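Local coordinates for 2,3-dihydroxybenzoate-AMP ligase (Mycobacterium smegmatis, PDB 5KEI), which belongs to the ANL superfamily of AMP-binding enzymes, pairing a large N-terminal part with a small C-terminal domain, at residues T26-E31 / P224-D229; E139-V144 / P220-R225; E385-D390 / S425-G430; N413-F416 / A420-E423; V482-A487 / P537-T542. One frame throughout, in Å; residues are numbered along the deposited sequence.

Contact 1. Residues T26-E31 / P224-D229; sequences TPFPAE and PRTHQD
With chi1 at -76°, Phe-28 carries its CG anti to its own carbonyl carbon and sends the ring toward 224-229; on Thr-226, chi1 of 66° turns OG1 to the helix start and leaves CG2 for the ring. The two meet at an edge: Thr-226 CG2 lies near the ring plane, 4.3 Å from Phe-28 CE2. Asp-229 OD1 approaches the same CE2 atom obliquely. Beneath this loose packing lies a capping box, where strand 222-226 passes straight into helix 227-240. Asp-229 N donates to Thr-226 OG1 (3.1 Å), and Thr-226 N returns a bond to Asp-229 OD1 (2.6 Å), met on the syn side of the carboxylate. The other oxygen, OD2, is gripped side-on by two nitrogens, Arg-225 NE at 2.8 Å and Arg-225 NH2 at 3.0 Å, with the acceptor only 2° out of the guanidinium plane. Arg-225 NH1 turns to Ala-356 O, and Trp-42 meets the Phe-28 ring edge-to-face. The bonds described for the Asp-229 carboxylate all come from 224-229, and they probably fix its rotation. Phe-28 adds only van der Waals packing, bringing the N-terminal loop against a buried helix start already held by its own capping bonds.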
# COMPACT_ATOMS: atom_id res chain seq x y z
N THR A 26 10.49 -3.08 -11.85
CA THR A 26 10.40 -4.40 -12.44
C THR A 26 9.10 -4.47 -13.23
O THR A 26 8.04 -4.55 -12.64
CB THR A 26 10.43 -5.53 -11.39
OG1 THR A 26 11.55 -5.35 -10.52
CG2 THR A 26 10.49 -6.88 -12.07
N PRO A 27 9.18 -4.41 -14.56
CA PRO A 27 7.96 -4.31 -15.36
C PRO A 27 7.15 -5.59 -15.38
O PRO A 27 7.65 -6.64 -15.02
CB PRO A 27 8.48 -3.98 -16.77
CG PRO A 27 9.90 -4.41 -16.79
CD PRO A 27 10.41 -4.28 -15.37
N PHE A 28 5.89 -5.50 -15.80
CA PHE A 28 5.11 -6.69 -16.12
C PHE A 28 5.71 -7.35 -17.34
O PHE A 28 6.06 -6.68 -18.31
CB PHE A 28 3.65 -6.34 -16.38
CG PHE A 28 2.87 -6.04 -15.15
CD1 PHE A 28 2.01 -6.99 -14.62
CD2 PHE A 28 3.01 -4.81 -14.51
CE1 PHE A 28 1.29 -6.72 -13.48
CE2 PHE A 28 2.29 -4.54 -13.36
CZ PHE A 28 1.43 -5.49 -12.85
N PRO A 29 5.83 -8.68 -17.31
CA PRO A 29 6.29 -9.38 -18.52
C PRO A 29 5.38 -9.10 -19.72
O PRO A 29 4.16 -9.06 -19.57
CB PRO A 29 6.24 -10.85 -18.11
CG PRO A 29 6.27 -10.84 -16.59
CD PRO A 29 5.51 -9.61 -16.21
N ALA A 30 5.99 -8.89 -20.88
CA ALA A 30 5.30 -8.57 -22.12
C ALA A 30 4.06 -9.44 -22.42
O ALA A 30 3.00 -8.92 -22.77
CB ALA A 30 6.28 -8.66 -23.29
N GLU A 31 4.19 -10.75 -22.26
CA GLU A 31 3.09 -11.64 -22.62
C GLU A 31 1.89 -11.49 -21.68
O GLU A 31 0.74 -11.61 -22.10
CB GLU A 31 3.56 -13.10 -22.67
CG GLU A 31 3.92 -13.74 -21.31
CD GLU A 31 5.31 -13.33 -20.78
OE1 GLU A 31 5.98 -12.49 -21.44
OE2 GLU A 31 5.72 -13.86 -19.71
N PRO A 224 5.49 0.17 -6.68
CA PRO A 224 5.15 0.91 -7.91
C PRO A 224 3.84 0.41 -8.51
O PRO A 224 3.64 -0.79 -8.71
CB PRO A 224 6.34 0.63 -8.82
CG PRO A 224 6.81 -0.72 -8.41
CD PRO A 224 6.49 -0.88 -6.93
N ARG A 225 2.91 1.33 -8.74
CA ARG A 225 1.69 0.93 -9.42
C ARG A 225 1.71 1.64 -10.75
O ARG A 225 1.94 2.86 -10.83
CB ARG A 225 0.44 1.28 -8.60
CG ARG A 225 0.48 0.77 -7.14
CD ARG A 225 0.30 -0.75 -7.01
NE ARG A 225 -0.89 -1.19 -7.73
CZ ARG A 225 -2.04 -1.57 -7.18
NH1 ARG A 225 -2.18 -1.62 -5.86
NH2 ARG A 225 -3.04 -1.93 -7.96
N THR A 226 1.54 0.88 -11.82
CA THR A 226 1.55 1.47 -13.14
C THR A 226 0.23 2.16 -13.42
O THR A 226 -0.76 1.93 -12.72
CB THR A 226 1.81 0.41 -14.20
OG1 THR A 226 0.71 -0.50 -14.23
CG2 THR A 226 3.07 -0.34 -13.86
N HIS A 227 0.22 3.02 -14.43
CA HIS A 227 -1.01 3.67 -14.89
C HIS A 227 -2.03 2.60 -15.24
O HIS A 227 -3.19 2.67 -14.82
CB HIS A 227 -0.76 4.56 -16.11
CG HIS A 227 0.15 5.73 -15.84
ND1 HIS A 227 -0.32 6.97 -15.45
CD2 HIS A 227 1.50 5.86 -15.95
CE1 HIS A 227 0.70 7.79 -15.31
NE2 HIS A 227 1.81 7.15 -15.61
N GLN A 228 -1.58 1.60 -16.00
CA GLN A 228 -2.45 0.53 -16.47
C GLN A 228 -3.18 -0.14 -15.31
O GLN A 228 -4.41 -0.33 -15.35
CB GLN A 228 -1.64 -0.51 -17.26
CG GLN A 228 -1.05 -0.05 -18.63
CD GLN A 228 -2.09 -0.04 -19.77
OE1 GLN A 228 -3.28 0.16 -19.53
NE2 GLN A 228 -1.63 -0.26 -21.01
N ASP A 229 -2.43 -0.51 -14.26
CA ASP A 229 -3.02 -1.41 -13.29
C ASP A 229 -3.78 -0.63 -12.23
O ASP A 229 -4.74 -1.14 -11.66
CB ASP A 229 -2.00 -2.34 -12.63
CG ASP A 229 -1.05 -1.64 -11.68
OD1 ASP A 229 0.00 -1.16 -12.10
OD2 ASP A 229 -1.41 -1.51 -10.49

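Contact 2. Residues E139-V144 / P220-R225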
# COMPACT_ATOMS: atom_id res chain seq x y z
N GLU A 139 15.43 8.54 0.01
CA GLU A 139 16.55 7.75 -0.48
C GLU A 139 16.14 6.71 -1.52
O GLU A 139 16.80 6.56 -2.54
CB GLU A 139 17.27 7.06 0.69
CG GLU A 139 18.78 7.04 0.57
CD GLU A 139 19.48 7.17 1.92
OE1 GLU A 139 18.96 6.63 2.94
OE2 GLU A 139 20.55 7.82 1.97
N VAL A 140 15.06 5.98 -1.25
CA VAL A 140 14.65 4.91 -2.16
C VAL A 140 14.10 5.49 -3.48
O VAL A 140 14.38 4.97 -4.57
CB VAL A 140 13.61 3.97 -1.50
CG1 VAL A 140 13.08 2.94 -2.49
CG2 VAL A 140 14.23 3.25 -0.29
N SER A 141 13.36 6.59 -3.38
CA SER A 141 12.67 7.17 -4.53
C SER A 141 13.47 8.22 -5.30
O SER A 141 13.05 8.65 -6.38
CB SER A 141 11.34 7.80 -4.09
OG SER A 141 11.53 8.81 -3.12
N SER A 142 14.60 8.66 -4.74
CA SER A 142 15.33 9.81 -5.29
C SER A 142 14.41 11.02 -5.42
O SER A 142 14.49 11.77 -6.38
CB SER A 142 15.94 9.48 -6.67
OG SER A 142 16.87 8.41 -6.57
N ALA A 143 13.52 11.18 -4.44
CA ALA A 143 12.59 12.30 -4.42
C ALA A 143 13.31 13.63 -4.61
O ALA A 143 14.41 13.83 -4.10
CB ALA A 143 11.79 12.31 -3.12
N VAL A 144 12.68 14.54 -5.36
CA VAL A 144 13.25 15.85 -5.62
C VAL A 144 12.46 16.93 -4.88
O VAL A 144 12.85 18.10 -4.84
CB VAL A 144 13.30 16.15 -7.14
CG1 VAL A 144 13.92 14.98 -7.87
CG2 VAL A 144 11.91 16.44 -7.70
N PRO A 220 10.29 0.15 5.66
CA PRO A 220 9.11 0.12 4.79
C PRO A 220 9.54 0.16 3.33
O PRO A 220 10.61 0.68 3.00
CB PRO A 220 8.34 1.39 5.19
CG PRO A 220 8.84 1.74 6.54
CD PRO A 220 10.29 1.32 6.55
N LYS A 221 8.73 -0.42 2.45
CA LYS A 221 9.09 -0.49 1.04
C LYS A 221 8.16 0.37 0.20
O LYS A 221 7.09 0.76 0.67
CB LYS A 221 9.09 -1.95 0.58
CG LYS A 221 10.20 -2.78 1.22
CD LYS A 221 9.92 -4.27 1.16
CE LYS A 221 9.78 -4.87 2.57
NZ LYS A 221 9.57 -6.34 2.54
N LEU A 222 8.60 0.69 -1.01
CA LEU A 222 7.78 1.43 -1.95
C LEU A 222 7.26 0.49 -3.05
O LEU A 222 7.99 -0.33 -3.61
CB LEU A 222 8.55 2.61 -2.56
CG LEU A 222 9.03 3.65 -1.56
CD1 LEU A 222 9.87 4.74 -2.21
CD2 LEU A 222 7.85 4.25 -0.79
N ILE A 223 5.98 0.64 -3.35
CA ILE A 223 5.30 -0.23 -4.29
C ILE A 223 4.92 0.55 -5.53
O ILE A 223 4.13 1.50 -5.44
CB ILE A 223 4.03 -0.84 -3.64
CG1 ILE A 223 4.43 -1.75 -2.47
CG2 ILE A 223 3.22 -1.60 -4.66
CD1 ILE A 223 3.32 -2.02 -1.48
N PRO A 224 5.49 0.17 -6.68
CA PRO A 224 5.15 0.91 -7.91
C PRO A 224 3.84 0.41 -8.51
O PRO A 224 3.64 -0.79 -8.71
CB PRO A 224 6.34 0.63 -8.82
CG PRO A 224 6.81 -0.72 -8.41
CD PRO A 224 6.49 -0.88 -6.93
N ARG A 225 2.91 1.33 -8.74
CA ARG A 225 1.69 0.93 -9.42
C ARG A 225 1.71 1.64 -10.75
O ARG A 225 1.94 2.86 -10.83
CB ARG A 225 0.44 1.28 -8.60
CG ARG A 225 0.48 0.77 -7.14
CD ARG A 225 0.30 -0.75 -7.01
NE ARG A 225 -0.89 -1.19 -7.73
CZ ARG A 225 -2.04 -1.57 -7.18
NH1 ARG A 225 -2.18 -1.62 -5.86
NH2 ARG A 225 -3.04 -1.93 -7.96
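Ser-141 OG has two backbone partners, a hydrogen bond with Phe-137 O one turn back and a weak one from Ala-143 N at 3.4 Å, while its CB touches Leu-222. The serine stands at the C-terminal end of helix 131-141, which here packs on strand 222-226, an outermost strand of the seven-stranded mixed sheet: an alpha/beta layer contact. Ser-142, with a phi of +54°, breaks the helix and starts the chain toward strand 145-149. Around the end of the helix, Asn-417 ND2 bonds to Val-140 O, and Ser-141 also touches Leu-210 of the neighbouring strand 207-212.

Between the two segments the contact is apolar. Leu-222, on the strand, points its CB toward the helix, and chi2 of 176° extends CD1 away from CA, making this methyl the probe. Val-140 answers with CG1, which a chi1 of 174° sets anti to the backbone N; the two side chains run in opposite senses, side by side. The CA atoms of Val-140 and Leu-222 stay 7.7 Å apart, so side chains fill the gap. Leu-222 CD1 comes to rest 3.7 Å from Val-140 CG1 and 3.9 Å from Ser-141 CB.

Contact 3. Residues E385-D390 / S425-G430; sequences EIRIVD and SFSPDG
Arg-387 gives the most surface to this contact, followed by Asp-429 and then Ser-427, and all three point CB toward the opposing segment. Backbones are well separated, since the nearest CA atoms, those of Arg-387 and Ser-427, lie 10.9 Å apart; the arginine has to span the gap. Its chain runs out from the strand and bends at chi3 (62°), bringing NH1 to the loop. There Arg-387 NH1 stands 3.8 Å from Asp-429 OD2, a long salt bridge, and 4.0 Å from Ser-427 OG. Both oxygens come obliquely to the guanidinium, whose plane is turned 42° from the carboxylate, and the two side chains cross at about a right angle. This geometry suits a loose electrostatic attraction better than a paired, coplanar grip, and the exposed position of Asp-429 would weaken it further.

The loop side is shaped by its own turn. Gly-430 N bonds to Ser-427 O at 3.1 Å, closing a beta turn over Pro-428 and Asp-429, while Asp-429 N reaches Ser-427 OG at 3.1 Å in a weak bond of the ST-turn kind. Ser-427 OG thus faces both its own turn and the arginine.

Phe-431 takes a cation-pi contact with the same guanidinium, and Val-544 touches the arginine too. Strand 385-389 is an outermost strand of a four-stranded antiparallel sheet, paired with 402-407; the turn links helix 419-425 to strand 432-440 of that sheet, so the long ion pair lies between the edge strand and the connection entering the sheet's third strand.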
# COMPACT_ATOMS: atom_id res chain seq x y z
N GLU A 385 -4.35 -14.72 -9.85
CA GLU A 385 -3.89 -16.08 -9.58
C GLU A 385 -3.46 -16.24 -8.13
O GLU A 385 -2.50 -15.61 -7.68
CB GLU A 385 -2.71 -16.42 -10.49
CG GLU A 385 -2.86 -15.96 -11.92
CD GLU A 385 -1.63 -16.29 -12.75
OE1 GLU A 385 -1.22 -17.47 -12.73
OE2 GLU A 385 -1.06 -15.37 -13.39
N ILE A 386 -4.16 -17.07 -7.37
CA ILE A 386 -3.72 -17.27 -6.00
C ILE A 386 -3.23 -18.69 -5.78
O ILE A 386 -3.81 -19.66 -6.26
CB ILE A 386 -4.81 -16.90 -4.96
CG1 ILE A 386 -5.80 -18.04 -4.71
CG2 ILE A 386 -5.52 -15.60 -5.36
CD1 ILE A 386 -6.81 -17.75 -3.59
N ARG A 387 -2.11 -18.79 -5.07
CA ARG A 387 -1.62 -20.05 -4.58
C ARG A 387 -1.63 -20.04 -3.05
O ARG A 387 -1.24 -19.06 -2.43
CB ARG A 387 -0.21 -20.32 -5.12
CG ARG A 387 -0.14 -20.48 -6.63
CD ARG A 387 1.30 -20.40 -7.13
NE ARG A 387 2.14 -21.47 -6.59
CZ ARG A 387 3.45 -21.54 -6.76
NH1 ARG A 387 4.09 -20.60 -7.45
NH2 ARG A 387 4.13 -22.55 -6.22
N ILE A 388 -2.12 -21.11 -2.46
CA ILE A 388 -2.05 -21.30 -1.03
C ILE A 388 -1.09 -22.47 -0.79
O ILE A 388 -1.39 -23.61 -1.14
CB ILE A 388 -3.43 -21.56 -0.42
CG1 ILE A 388 -4.40 -20.43 -0.81
CG2 ILE A 388 -3.33 -21.68 1.09
CD1 ILE A 388 -5.76 -20.51 -0.15
N VAL A 389 0.08 -22.17 -0.23
CA VAL A 389 1.16 -23.17 -0.17
C VAL A 389 1.59 -23.53 1.25
O VAL A 389 1.33 -22.79 2.20
CB VAL A 389 2.42 -22.71 -0.97
CG1 VAL A 389 2.04 -22.33 -2.39
CG2 VAL A 389 3.12 -21.55 -0.28
N ASP A 390 2.26 -24.67 1.38
CA ASP A 390 2.81 -25.07 2.67
C ASP A 390 4.25 -24.60 2.83
O ASP A 390 4.78 -23.87 2.00
CB ASP A 390 2.73 -26.59 2.84
CG ASP A 390 3.43 -27.35 1.73
OD1 ASP A 390 4.59 -27.02 1.39
OD2 ASP A 390 2.80 -28.28 1.17
N SER A 425 11.33 -11.52 -1.50
CA SER A 425 9.88 -11.42 -1.38
C SER A 425 9.06 -12.06 -2.52
O SER A 425 7.84 -12.12 -2.44
CB SER A 425 9.48 -9.95 -1.26
OG SER A 425 10.22 -9.28 -0.25
N PHE A 426 9.73 -12.52 -3.57
CA PHE A 426 9.02 -13.09 -4.71
C PHE A 426 9.47 -14.50 -5.08
O PHE A 426 10.66 -14.80 -5.13
CB PHE A 426 9.17 -12.18 -5.95
CG PHE A 426 8.52 -10.82 -5.80
CD1 PHE A 426 9.22 -9.76 -5.26
CD2 PHE A 426 7.22 -10.61 -6.19
CE1 PHE A 426 8.63 -8.51 -5.10
CE2 PHE A 426 6.62 -9.37 -6.03
CZ PHE A 426 7.32 -8.32 -5.49
N SER A 427 8.48 -15.35 -5.32
CA SER A 427 8.56 -16.59 -6.11
C SER A 427 9.46 -16.49 -7.37
O SER A 427 9.58 -15.42 -7.97
CB SER A 427 7.12 -16.98 -6.50
OG SER A 427 7.04 -17.95 -7.52
N PRO A 428 10.10 -17.60 -7.77
CA PRO A 428 10.86 -17.56 -9.03
C PRO A 428 9.94 -17.35 -10.24
O PRO A 428 10.37 -16.76 -11.23
CB PRO A 428 11.53 -18.94 -9.08
CG PRO A 428 11.54 -19.43 -7.66
CD PRO A 428 10.29 -18.87 -7.04
N ASP A 429 8.70 -17.83 -10.15
CA ASP A 429 7.69 -17.62 -11.18
C ASP A 429 7.21 -16.18 -11.23
O ASP A 429 6.61 -15.76 -12.22
CB ASP A 429 6.47 -18.51 -10.96
CG ASP A 429 6.77 -19.96 -11.22
OD1 ASP A 429 7.75 -20.26 -11.94
OD2 ASP A 429 6.01 -20.80 -10.69
N GLY A 430 7.43 -15.45 -10.14
CA GLY A 430 6.98 -14.07 -10.06
C GLY A 430 5.70 -13.88 -9.27
O GLY A 430 4.99 -12.90 -9.48

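Contact 4. Residues N413-F416 / A420-E423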
# COMPACT_ATOMS: atom_id res chain seq x y z
N ASN A 413 5.53 -6.73 -9.49
CA ASN A 413 6.49 -7.74 -9.88
C ASN A 413 7.83 -7.51 -9.19
O ASN A 413 8.75 -8.31 -9.30
CB ASN A 413 6.63 -7.74 -11.39
CG ASN A 413 5.31 -7.93 -12.09
OD1 ASN A 413 4.82 -9.05 -12.20
ND2 ASN A 413 4.69 -6.83 -12.53
N GLY A 414 7.91 -6.40 -8.47
CA GLY A 414 9.00 -6.12 -7.55
C GLY A 414 8.74 -4.81 -6.84
O GLY A 414 8.04 -3.94 -7.35
N TYR A 415 9.30 -4.66 -5.64
CA TYR A 415 9.31 -3.37 -4.98
C TYR A 415 10.20 -2.40 -5.75
O TYR A 415 11.05 -2.82 -6.56
CB TYR A 415 9.78 -3.51 -3.54
CG TYR A 415 8.79 -4.23 -2.67
CD1 TYR A 415 9.03 -5.52 -2.24
CD2 TYR A 415 7.61 -3.61 -2.27
CE1 TYR A 415 8.14 -6.18 -1.45
CE2 TYR A 415 6.70 -4.27 -1.45
CZ TYR A 415 6.98 -5.57 -1.05
OH TYR A 415 6.11 -6.27 -0.25
N PHE A 416 10.02 -1.10 -5.51
CA PHE A 416 10.79 -0.10 -6.26
C PHE A 416 12.18 0.09 -5.68
O PHE A 416 12.32 0.35 -4.48
CB PHE A 416 10.06 1.23 -6.27
CG PHE A 416 10.72 2.26 -7.14
CD1 PHE A 416 10.47 2.30 -8.51
CD2 PHE A 416 11.59 3.19 -6.59
CE1 PHE A 416 11.08 3.25 -9.31
CE2 PHE A 416 12.20 4.14 -7.39
CZ PHE A 416 11.95 4.17 -8.75
N ALA A 420 17.49 -6.38 -3.15
CA ALA A 420 17.60 -7.39 -2.10
C ALA A 420 16.21 -7.83 -1.61
O ALA A 420 15.94 -9.02 -1.47
CB ALA A 420 18.44 -6.87 -0.93
N ALA A 421 15.32 -6.87 -1.37
CA ALA A 421 13.95 -7.22 -0.96
C ALA A 421 13.22 -8.03 -2.03
O ALA A 421 12.42 -8.91 -1.72
CB ALA A 421 13.17 -5.97 -0.61
N ASN A 422 13.51 -7.76 -3.30
CA ASN A 422 12.85 -8.49 -4.37
C ASN A 422 13.29 -9.95 -4.47
O ASN A 422 12.44 -10.82 -4.62
CB ASN A 422 13.08 -7.79 -5.70
CG ASN A 422 12.28 -6.52 -5.80
OD1 ASN A 422 11.24 -6.41 -5.14
ND2 ASN A 422 12.75 -5.57 -6.60
N GLU A 423 14.59 -10.22 -4.36
CA GLU A 423 15.07 -11.60 -4.28
C GLU A 423 14.37 -12.37 -3.18
O GLU A 423 14.07 -13.55 -3.32
CB GLU A 423 16.57 -11.65 -4.03
CG GLU A 423 17.43 -11.15 -5.18
CD GLU A 423 18.92 -11.29 -4.89
OE1 GLU A 423 19.27 -11.94 -3.87
OE2 GLU A 423 19.73 -10.74 -5.68
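Both polar atoms of the Asn-422 amide are spent on the backbone of Tyr-415, an asparagine side chain pairing with the N-H and C=O of a single residue. The motif joins helix 419-425 to the irregular loop just before it. CG of Asn-422 stands anti to its carbonyl carbon, beside the backbone N, which carries the amide to the loop although CB does not point there. Asn-422 OD1 accepts from Tyr-415 N at 2.7 Å with an N-H...O angle of 142°, the donor tilted somewhat from the carbonyl plane. In return Asn-422 ND2 donates to Tyr-415 O at 3.2 Å, and this bond is nearly straight, at 171°, with the acceptor close to the amide plane. Two bonds in opposite senses should hold the amide against flipping, and they satisfy a peptide N-H and C=O that belong to no regular strand.

The backbones come close here, with Gly-414 CA only 5.5 Å from Asn-422 CA. Asn-422 OD1 rests against the glycine, 3.3 Å from Gly-414 CA. The phenol of Tyr-415 extends past the amide with its ring plane only 5° from the amide plane, and its OH finds its polar partner in Glu-357 OE2. The preceding helix residue adds a marginal apolar touch: Ala-421 CB lies 4.5 Å from Tyr-415 CD1, oblique to the ring.

Contact 5. Residues V482-A487 / P537-T542; sequences VWAAAA and PSLPTT
Leu-539 leaves its loop with CB pointed toward strand 482-492, yet Leu-539 CB itself stays 5.3 Å from Ala-484 CB. A chi1 of -61° sets CG anti to the carbonyl carbon, and Leu-539 CG still lies 4.4 Å from Ala-484 CB. The extended chi2 of 178° then carries CD1 onward, and that methyl makes the close contacts: Leu-539 CD1 is 3.9 Å from Ala-484 CB and 4.0 Å from Ala-486 CB. Between these two, Leu-539 CD1 lies 3.8 Å from Ala-485 C. It therefore settles over the peptide between two alanine methyls two residues apart, both directed at the loop, while Ala-485 points its own CB away. The other branch makes no close approach, Leu-539 CD2 being 4.5 Å from Ala-486 CB at best, so CD1 alone does the touching. The CA atoms of Ala-484 and Leu-539 are 7.6 Å apart, a separation bridged by the leucine side chain.

The strand is not regular here. Trp-483 and Ala-484 are both set opposite Val-504 of strand 498-505, a classic beta bulge, and the chain changes direction there before running on as strand toward residue 492. Val-502 and Val-504 also touch Leu-539, and Ile-547 packs on both Leu-539 and Ala-486.

All this lies in the C-terminal domain, where the loop after strand 532-535 folds across an outermost strand of the small three-stranded sheet. The contact between the segments consists of carbon atoms alone, so it rests on van der Waals packing and, given that Ala-486 is buried, probably on the exclusion of water.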
# COMPACT_ATOMS: atom_id res chain seq x y z
N VAL A 482 24.78 -6.49 4.92
CA VAL A 482 23.94 -7.68 4.82
C VAL A 482 23.00 -7.61 3.61
O VAL A 482 22.04 -6.82 3.57
CB VAL A 482 23.09 -7.89 6.09
CG1 VAL A 482 22.30 -9.18 5.99
CG2 VAL A 482 23.98 -7.88 7.33
N TRP A 483 23.31 -8.44 2.61
CA TRP A 483 22.47 -8.54 1.43
C TRP A 483 21.23 -9.37 1.71
O TRP A 483 20.13 -8.86 1.63
CB TRP A 483 23.24 -9.16 0.26
CG TRP A 483 22.41 -9.20 -1.00
CD1 TRP A 483 21.80 -10.30 -1.54
CD2 TRP A 483 22.08 -8.09 -1.84
NE1 TRP A 483 21.12 -9.94 -2.68
CE2 TRP A 483 21.28 -8.59 -2.89
CE3 TRP A 483 22.39 -6.73 -1.83
CZ2 TRP A 483 20.78 -7.78 -3.91
CZ3 TRP A 483 21.90 -5.92 -2.84
CH2 TRP A 483 21.10 -6.45 -3.86
N ALA A 484 21.43 -10.66 2.03
CA ALA A 484 20.37 -11.58 2.45
C ALA A 484 20.68 -12.10 3.86
O ALA A 484 21.85 -12.13 4.26
CB ALA A 484 20.23 -12.73 1.47
N ALA A 485 19.67 -12.51 4.62
CA ALA A 485 19.89 -13.01 5.97
C ALA A 485 18.92 -14.13 6.32
O ALA A 485 17.77 -14.11 5.88
CB ALA A 485 19.77 -11.89 7.00
N ALA A 486 19.38 -15.10 7.11
CA ALA A 486 18.50 -16.15 7.63
C ALA A 486 18.81 -16.47 9.10
O ALA A 486 19.91 -16.88 9.44
CB ALA A 486 18.61 -17.40 6.78
N ALA A 487 17.83 -16.24 9.98
CA ALA A 487 17.97 -16.59 11.38
C ALA A 487 17.46 -18.01 11.54
O ALA A 487 16.31 -18.32 11.23
CB ALA A 487 17.20 -15.62 12.29
N PRO A 537 27.79 -17.82 0.25
CA PRO A 537 27.73 -17.05 -1.00
C PRO A 537 26.29 -16.84 -1.49
O PRO A 537 26.01 -15.89 -2.23
CB PRO A 537 28.54 -17.91 -1.98
CG PRO A 537 28.45 -19.29 -1.42
CD PRO A 537 28.44 -19.13 0.07
N SER A 538 25.39 -17.72 -1.04
CA SER A 538 23.96 -17.55 -1.27
C SER A 538 23.14 -18.44 -0.33
O SER A 538 23.67 -19.39 0.26
CB SER A 538 23.60 -17.84 -2.73
OG SER A 538 24.17 -19.07 -3.16
N LEU A 539 21.86 -18.13 -0.18
CA LEU A 539 20.99 -18.92 0.68
C LEU A 539 20.16 -19.89 -0.15
O LEU A 539 19.62 -19.53 -1.19
CB LEU A 539 20.08 -18.02 1.51
CG LEU A 539 20.77 -17.03 2.47
CD1 LEU A 539 19.73 -16.18 3.17
CD2 LEU A 539 21.65 -17.77 3.48
N PRO A 540 20.10 -21.15 0.29
CA PRO A 540 19.17 -22.10 -0.33
C PRO A 540 17.71 -21.68 -0.17
O PRO A 540 17.33 -21.08 0.84
CB PRO A 540 19.46 -23.41 0.41
CG PRO A 540 20.26 -23.02 1.63
CD PRO A 540 21.02 -21.81 1.22
N THR A 541 16.90 -22.01 -1.17
CA THR A 541 15.48 -21.63 -1.21
C THR A 541 14.59 -22.81 -1.59
O THR A 541 15.03 -23.73 -2.27
CB THR A 541 15.23 -20.50 -2.22
OG1 THR A 541 15.78 -20.86 -3.50
CG2 THR A 541 15.85 -19.19 -1.73
N THR A 542 13.34 -22.78 -1.13
CA THR A 542 12.34 -23.73 -1.62
C THR A 542 11.84 -23.33 -3.01
O THR A 542 12.20 -22.26 -3.52
CB THR A 542 11.14 -23.84 -0.65
OG1 THR A 542 10.44 -22.59 -0.59
CG2 THR A 542 11.61 -24.22 0.74

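Overall arrangement
Contact 4 is the common neighbour, touching each of the other four. On the N-terminal side Phe-416 N probably bonds to Leu-222 O of contact 2 (2.9 Å), and Asn-413 ND2 packs on Phe-28 CG of contact 1 at 3.3 Å. Toward contact 3, Phe-426 CE1 lies 3.4 Å from Gly-414 CA. Toward the C-terminal domain, Glu-423 OE1 is probably hydrogen-bonded to Trp-483 NE1 of contact 5 at 3.0 Å. Contacts 1 and 2 share Pro-224 and Arg-225 on strand 222-226, although their centres are about 16 Å apart. Contact 5 is more remote from contact 1, about 28 Å between centres, without direct touch.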